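Local coordinates for mandelate racemase/muconate lactonizing enzyme family protein (Azoarcus sp., PDB 2QDE), which belongs to the mandelate racemase/muconate lactonizing enzyme family of the enolase superfamily and holds a barium ion in its barrel domain, at residues 110-115 and 125-130; 275-280 and 310-315. All coordinates share one frame; numbering follows the deposited sequence.

Interaction 1 of 2, residues 110-115 and 125-130; sequences ALHDLV and QLLGGK
The imidazole of His112 is the flat group here, and two leucine methyls of 125-130 approach it obliquely. Leu127 CD2 lies 4.0 Å from His112 NE2 and 4.1 Å from CD2 of the same ring, so the methyl sits near the NE2-CD2 bond. Leu126 CD1 is a little farther, 4.2 Å from His112 CD2. The side chains of His112 and Leu127 cross at about a right angle. The ring is anchored from its other nitrogen: His112 ND1 is hydrogen-bonded to the carbonyl O of Asp108, one turn earlier in the helix. With chi1 at -79°, CG lies beside the backbone N, which suits this bond back along the helix. Ile86 and Val123 also pack on His112.

The contact belongs to the N-terminal domain of the enolase-superfamily fold. Here helix 101-119 meets the short helix 123-126 and the turn that follows it, after a brief connection.

Leu126 is the other main element. Its CD1 is shared between backbone and side chain. It lies 3.7 Å from the carbonyl O of His112 and 3.9 Å from Val115 CG1. With CG1 anti to the backbone N (chi1 172°), this valine branch is the one that meets Leu126. Val121, in the connecting loop, also touches Leu126. Beyond this apolar patch, Gln125 packs on Phe119 of a second subunit.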
ATOM      1  N   ALA A 110      -0.347 -16.681 -40.162  1.00 16.86           N
ATOM      2  CA  ALA A 110       0.043 -16.849 -41.561  1.00 17.37           C
ATOM      3  C   ALA A 110       1.495 -16.458 -41.796  1.00 16.76           C
ATOM      4  O   ALA A 110       2.146 -16.985 -42.690  1.00 17.66           O
ATOM      5  CB  ALA A 110      -0.883 -16.032 -42.480  1.00 15.46           C
ATOM      6  N   LEU A 111       2.009 -15.529 -41.002  1.00 18.67           N
ATOM      7  CA  LEU A 111       3.402 -15.122 -41.163  1.00 17.58           C
ATOM      8  C   LEU A 111       4.306 -16.281 -40.738  1.00 18.10           C
ATOM      9  O   LEU A 111       5.258 -16.626 -41.443  1.00 17.36           O
ATOM     10  CB  LEU A 111       3.701 -13.866 -40.332  1.00 17.56           C
ATOM     11  CG  LEU A 111       3.218 -12.539 -40.932  1.00 18.29           C
ATOM     12  CD1 LEU A 111       3.288 -11.429 -39.892  1.00 16.67           C
ATOM     13  CD2 LEU A 111       4.075 -12.190 -42.151  1.00 18.65           C
ATOM     14  N   HIS A 112       3.996 -16.892 -39.595  1.00 17.08           N
ATOM     15  CA  HIS A 112       4.793 -18.016 -39.108  1.00 16.67           C
ATOM     16  C   HIS A 112       4.718 -19.188 -40.082  1.00 16.54           C
ATOM     17  O   HIS A 112       5.704 -19.885 -40.300  1.00 13.92           O
ATOM     18  CB  HIS A 112       4.312 -18.487 -37.731  1.00 17.78           C
ATOM     19  CG  HIS A 112       4.796 -17.637 -36.597  1.00 19.35           C
ATOM     20  ND1 HIS A 112       4.175 -16.462 -36.229  1.00 20.06           N
ATOM     21  CD2 HIS A 112       5.846 -17.789 -35.755  1.00 19.27           C
ATOM     22  CE1 HIS A 112       4.822 -15.927 -35.207  1.00 19.72           C
ATOM     23  NE2 HIS A 112       5.839 -16.712 -34.901  1.00 19.79           N
ATOM     24  N   ASP A 113       3.536 -19.415 -40.648  1.00 16.45           N
ATOM     25  CA  ASP A 113       3.362 -20.504 -41.603  1.00 17.66           C
ATOM     26  C   ASP A 113       4.256 -20.255 -42.816  1.00 15.78           C
ATOM     27  O   ASP A 113       4.997 -21.138 -43.246  1.00 18.60           O
ATOM     28  CB  ASP A 113       1.902 -20.598 -42.044  1.00 17.87           C
ATOM     29  CG  ASP A 113       1.671 -21.707 -43.049  1.00 18.97           C
ATOM     30  OD1 ASP A 113       1.998 -22.870 -42.739  1.00 18.18           O
ATOM     31  OD2 ASP A 113       1.156 -21.413 -44.151  1.00 21.65           O
ATOM     32  N   LEU A 114       4.193 -19.039 -43.347  1.00 16.91           N
ATOM     33  CA  LEU A 114       4.985 -18.662 -44.507  1.00 18.35           C
ATOM     34  C   LEU A 114       6.489 -18.715 -44.238  1.00 19.08           C
ATOM     35  O   LEU A 114       7.260 -19.140 -45.096  1.00 17.21           O
ATOM     36  CB  LEU A 114       4.575 -17.268 -44.978  1.00 19.73           C
ATOM     37  CG  LEU A 114       5.219 -16.704 -46.247  1.00 20.30           C
ATOM     38  CD1 LEU A 114       5.153 -17.723 -47.378  1.00 20.34           C
ATOM     39  CD2 LEU A 114       4.489 -15.419 -46.630  1.00 20.63           C
ATOM     40  N   VAL A 115       6.908 -18.295 -43.047  1.00 18.99           N
ATOM     41  CA  VAL A 115       8.329 -18.322 -42.705  1.00 18.71           C
ATOM     42  C   VAL A 115       8.784 -19.769 -42.586  1.00 19.26           C
ATOM     43  O   VAL A 115       9.846 -20.141 -43.091  1.00 20.66           O
ATOM     44  CB  VAL A 115       8.603 -17.559 -41.385  1.00 18.66           C
ATOM     45  CG1 VAL A 115      10.048 -17.751 -40.945  1.00 18.03           C
ATOM     46  CG2 VAL A 115       8.330 -16.079 -41.590  1.00 16.01           C
ATOM     47  N   GLN A 125       9.594 -25.129 -34.463  1.00 18.29           N
ATOM     48  CA  GLN A 125      11.034 -24.900 -34.520  1.00 20.39           C
ATOM     49  C   GLN A 125      11.304 -23.402 -34.401  1.00 21.80           C
ATOM     50  O   GLN A 125      12.366 -22.985 -33.939  1.00 22.58           O
ATOM     51  CB  GLN A 125      11.623 -25.413 -35.840  1.00 20.61           C
ATOM     52  CG  GLN A 125      11.564 -26.918 -36.008  1.00 21.87           C
ATOM     53  CD  GLN A 125      12.393 -27.660 -34.977  1.00 23.67           C
ATOM     54  OE1 GLN A 125      12.207 -27.491 -33.770  1.00 24.33           O
ATOM     55  NE2 GLN A 125      13.312 -28.503 -35.451  1.00 22.43           N
ATOM     56  N   LEU A 126      10.338 -22.597 -34.835  1.00 20.70           N
ATOM     57  CA  LEU A 126      10.459 -21.147 -34.769  1.00 19.14           C
ATOM     58  C   LEU A 126      10.093 -20.642 -33.379  1.00 18.93           C
ATOM     59  O   LEU A 126      10.452 -19.532 -33.007  1.00 16.24           O
ATOM     60  CB  LEU A 126       9.527 -20.473 -35.779  1.00 19.31           C
ATOM     61  CG  LEU A 126       9.661 -20.772 -37.276  1.00 20.94           C
ATOM     62  CD1 LEU A 126       8.654 -19.925 -38.034  1.00 21.09           C
ATOM     63  CD2 LEU A 126      11.076 -20.475 -37.754  1.00 21.02           C
ATOM     64  N   LEU A 127       9.371 -21.461 -32.619  1.00 18.67           N
ATOM     65  CA  LEU A 127       8.928 -21.069 -31.285  1.00 18.57           C
ATOM     66  C   LEU A 127       9.769 -21.663 -30.154  1.00 18.50           C
ATOM     67  O   LEU A 127       9.329 -21.703 -29.005  1.00 17.82           O
ATOM     68  CB  LEU A 127       7.452 -21.454 -31.102  1.00 16.49           C
ATOM     69  CG  LEU A 127       6.488 -20.881 -32.151  1.00 19.25           C
ATOM     70  CD1 LEU A 127       5.085 -21.459 -31.960  1.00 18.58           C
ATOM     71  CD2 LEU A 127       6.463 -19.366 -32.040  1.00 18.07           C
ATOM     72  N   GLY A 128      10.971 -22.132 -30.478  1.00 19.91           N
ATOM     73  CA  GLY A 128      11.830 -22.692 -29.450  1.00 19.26           C
ATOM     74  C   GLY A 128      12.102 -24.187 -29.510  1.00 19.47           C
ATOM     75  O   GLY A 128      12.774 -24.724 -28.627  1.00 18.15           O
ATOM     76  N   GLY A 129      11.595 -24.865 -30.541  1.00 18.05           N
ATOM     77  CA  GLY A 129      11.826 -26.295 -30.661  1.00 18.04           C
ATOM     78  C   GLY A 129      10.749 -27.130 -29.996  1.00 19.20           C
ATOM     79  O   GLY A 129      10.020 -26.636 -29.140  1.00 19.41           O
ATOM     80  N   LYS A 130      10.646 -28.399 -30.381  1.00 20.97           N
ATOM     81  CA  LYS A 130       9.639 -29.287 -29.810  1.00 21.19           C
ATOM     82  C   LYS A 130      10.028 -29.724 -28.393  1.00 21.81           C
ATOM     83  O   LYS A 130      10.768 -30.691 -28.209  1.00 21.93           O
ATOM     84  CB  LYS A 130       9.444 -30.522 -30.696  1.00 21.36           C
ATOM     85  CG  LYS A 130       8.242 -31.367 -30.287  1.00 23.76           C
ATOM     86  CD  LYS A 130       8.164 -32.704 -31.016  1.00 26.09           C
ATOM     87  CE  LYS A 130       7.905 -32.535 -32.503  1.00 25.75           C
ATOM     88  NZ  LYS A 130       7.708 -33.860 -33.165  1.00 28.62           N
TER

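Interaction 2 of 2, residues 275-280 and 310-315; sequences GGLLKA and AHLLAA
Leu277 and Leu312 run past each other in opposite directions, so the end of one lies beside the root of the other. The end of Leu277 reaches the base of Leu312: Leu277 CD2 lies 4.0 Å from Leu312 CB. The end of Leu312 passes on to the next turn of the facing helix. There, Leu312 CD2 meets Ala280 CB at 3.7 Å. Leu312 is thus touched at both its root and one of its tips.

The torsions of the two leucines differ. In Leu312, CG is anti to the backbone N (chi1 179°), which carries the branch out towards Ala280. In Leu277, CG lies beside the backbone N (chi1 -63°). The CA-CB bond of Leu277 does not aim at the other helix, but its branched end comes nearer. Ala280 does point at the other helix, and its single methyl lets Leu312 come close to that turn. The CA atoms of Leu277 and Leu312 are 7.1 Å apart. All three touching residues are buried, and the contact between the segments is wholly apolar.

Gly276 is the N-cap residue of helix 277-290. Its carbonyl O accepts a 2.8 Å bond from Ala280 N, closing the first turn. The carboxylate of Asp108 accepts hydrogen bonds from the backbone N of Leu277 and of Leu278, so helix 101-119 holds this helix start. Phe109 and Val123 also pack on Leu277.

Helices 277-290 and 303-315 precede and follow strand 294-296 in the chain. Such packing between successive outer helices is characteristic of the TIM-barrel-like C-terminal domain of the enolase superfamily.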
ATOM      1  N   GLY A 275      -3.296 -12.257 -29.261  1.00 16.04           N
ATOM      2  CA  GLY A 275      -2.994 -11.460 -30.437  1.00 15.85           C
ATOM      3  C   GLY A 275      -2.012 -12.086 -31.410  1.00 16.46           C
ATOM      4  O   GLY A 275      -1.512 -11.402 -32.301  1.00 18.53           O
ATOM      5  N   GLY A 276      -1.732 -13.378 -31.256  1.00 16.26           N
ATOM      6  CA  GLY A 276      -0.793 -14.033 -32.150  1.00 16.56           C
ATOM      7  C   GLY A 276       0.216 -14.872 -31.386  1.00 18.74           C
ATOM      8  O   GLY A 276       0.299 -14.786 -30.164  1.00 18.07           O
ATOM      9  N   LEU A 277       0.991 -15.680 -32.102  1.00 17.76           N
ATOM     10  CA  LEU A 277       1.985 -16.534 -31.466  1.00 18.30           C
ATOM     11  C   LEU A 277       3.088 -15.756 -30.755  1.00 17.44           C
ATOM     12  O   LEU A 277       3.477 -16.118 -29.646  1.00 18.89           O
ATOM     13  CB  LEU A 277       2.587 -17.501 -32.492  1.00 18.68           C
ATOM     14  CG  LEU A 277       1.598 -18.498 -33.116  1.00 18.16           C
ATOM     15  CD1 LEU A 277       2.277 -19.252 -34.266  1.00 19.27           C
ATOM     16  CD2 LEU A 277       1.092 -19.472 -32.046  1.00 19.87           C
ATOM     17  N   LEU A 278       3.595 -14.696 -31.380  1.00 16.59           N
ATOM     18  CA  LEU A 278       4.638 -13.897 -30.750  1.00 16.93           C
ATOM     19  C   LEU A 278       4.077 -13.238 -29.491  1.00 17.08           C
ATOM     20  O   LEU A 278       4.687 -13.309 -28.431  1.00 15.98           O
ATOM     21  CB  LEU A 278       5.171 -12.831 -31.712  1.00 16.47           C
ATOM     22  CG  LEU A 278       6.183 -11.839 -31.130  1.00 19.25           C
ATOM     23  CD1 LEU A 278       7.328 -12.579 -30.434  1.00 19.13           C
ATOM     24  CD2 LEU A 278       6.712 -10.949 -32.241  1.00 17.74           C
ATOM     25  N   LYS A 279       2.913 -12.603 -29.616  1.00 16.60           N
ATOM     26  CA  LYS A 279       2.268 -11.961 -28.475  1.00 17.30           C
ATOM     27  C   LYS A 279       2.010 -12.997 -27.375  1.00 16.11           C
ATOM     28  O   LYS A 279       2.112 -12.693 -26.180  1.00 14.64           O
ATOM     29  CB  LYS A 279       0.947 -11.304 -28.903  1.00 19.18           C
ATOM     30  CG  LYS A 279       1.109 -10.044 -29.756  1.00 23.74           C
ATOM     31  CD  LYS A 279       1.619  -8.857 -28.944  1.00 29.69           C
ATOM     32  CE  LYS A 279       0.515  -8.248 -28.052  1.00 32.94           C
ATOM     33  NZ  LYS A 279       1.022  -7.895 -26.665  1.00 31.47           N
ATOM     34  N   ALA A 280       1.679 -14.220 -27.782  1.00 14.85           N
ATOM     35  CA  ALA A 280       1.430 -15.295 -26.832  1.00 14.14           C
ATOM     36  C   ALA A 280       2.710 -15.637 -26.062  1.00 14.96           C
ATOM     37  O   ALA A 280       2.665 -15.895 -24.866  1.00 12.86           O
ATOM     38  CB  ALA A 280       0.904 -16.531 -27.550  1.00 12.74           C
ATOM     39  N   ALA A 310      -1.226 -25.661 -31.399  1.00 16.92           N
ATOM     40  CA  ALA A 310      -0.572 -26.966 -31.283  1.00 14.92           C
ATOM     41  C   ALA A 310       0.945 -26.792 -31.285  1.00 16.35           C
ATOM     42  O   ALA A 310       1.648 -27.402 -30.475  1.00 16.64           O
ATOM     43  CB  ALA A 310      -1.000 -27.879 -32.421  1.00 14.20           C
ATOM     44  N   HIS A 311       1.451 -25.955 -32.188  1.00 15.29           N
ATOM     45  CA  HIS A 311       2.889 -25.709 -32.269  1.00 15.85           C
ATOM     46  C   HIS A 311       3.411 -25.006 -31.006  1.00 16.88           C
ATOM     47  O   HIS A 311       4.459 -25.373 -30.454  1.00 15.61           O
ATOM     48  CB  HIS A 311       3.196 -24.870 -33.509  1.00 18.07           C
ATOM     49  CG  HIS A 311       3.135 -25.647 -34.789  1.00 20.12           C
ATOM     50  ND1 HIS A 311       4.153 -26.479 -35.204  1.00 21.82           N
ATOM     51  CD2 HIS A 311       2.167 -25.737 -35.734  1.00 22.38           C
ATOM     52  CE1 HIS A 311       3.818 -27.047 -36.349  1.00 21.92           C
ATOM     53  NE2 HIS A 311       2.618 -26.614 -36.693  1.00 22.01           N
ATOM     54  N   LEU A 312       2.666 -24.003 -30.551  1.00 14.59           N
ATOM     55  CA  LEU A 312       3.027 -23.249 -29.358  1.00 16.74           C
ATOM     56  C   LEU A 312       2.985 -24.108 -28.086  1.00 17.22           C
ATOM     57  O   LEU A 312       3.879 -24.015 -27.244  1.00 16.03           O
ATOM     58  CB  LEU A 312       2.082 -22.054 -29.190  1.00 16.20           C
ATOM     59  CG  LEU A 312       2.332 -21.189 -27.951  1.00 16.57           C
ATOM     60  CD1 LEU A 312       3.610 -20.394 -28.154  1.00 15.94           C
ATOM     61  CD2 LEU A 312       1.148 -20.253 -27.707  1.00 15.98           C
ATOM     62  N   LEU A 313       1.946 -24.931 -27.941  1.00 15.75           N
ATOM     63  CA  LEU A 313       1.812 -25.773 -26.755  1.00 17.88           C
ATOM     64  C   LEU A 313       2.890 -26.846 -26.648  1.00 18.18           C
ATOM     65  O   LEU A 313       3.196 -27.317 -25.552  1.00 18.16           O
ATOM     66  CB  LEU A 313       0.434 -26.446 -26.710  1.00 17.81           C
ATOM     67  CG  LEU A 313      -0.787 -25.521 -26.676  1.00 21.16           C
ATOM     68  CD1 LEU A 313      -2.049 -26.348 -26.524  1.00 18.43           C
ATOM     69  CD2 LEU A 313      -0.664 -24.535 -25.530  1.00 23.26           C
ATOM     70  N   ALA A 314       3.463 -27.236 -27.782  1.00 16.73           N
ATOM     71  CA  ALA A 314       4.505 -28.253 -27.776  1.00 16.35           C
ATOM     72  C   ALA A 314       5.895 -27.635 -27.641  1.00 15.66           C
ATOM     73  O   ALA A 314       6.833 -28.301 -27.205  1.00 17.42           O
ATOM     74  CB  ALA A 314       4.434 -29.081 -29.049  1.00 15.43           C
ATOM     75  N   ALA A 315       6.023 -26.361 -27.998  1.00 14.08           N
ATOM     76  CA  ALA A 315       7.319 -25.695 -27.949  1.00 14.93           C
ATOM     77  C   ALA A 315       7.596 -24.860 -26.699  1.00 15.98           C
ATOM     78  O   ALA A 315       8.685 -24.945 -26.127  1.00 15.02           O
ATOM     79  CB  ALA A 315       7.503 -24.822 -29.194  1.00 14.29           C
TER

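Overall arrangement
Along the chain, both segments of interaction 1 come first and those of interaction 2 follow. The first belongs to the N-terminal domain, the second to the barrel-like C-terminal domain. Their centres are about 9 Å apart, and they touch directly. His112 CG is 3.8 Å from Leu277 CD1, and Leu127 CD1 is 3.8 Å from Leu312 CA. Ala315 also packs against the backbone of the turn after helix 123-126. Helices 101-119, 277-290 and 303-315 and the turn at 125-130 therefore meet in one largely buried, mostly apolar region. It joins the two domains. Asp108 links the two contacts, through its backbone O in one and its carboxylate in the other.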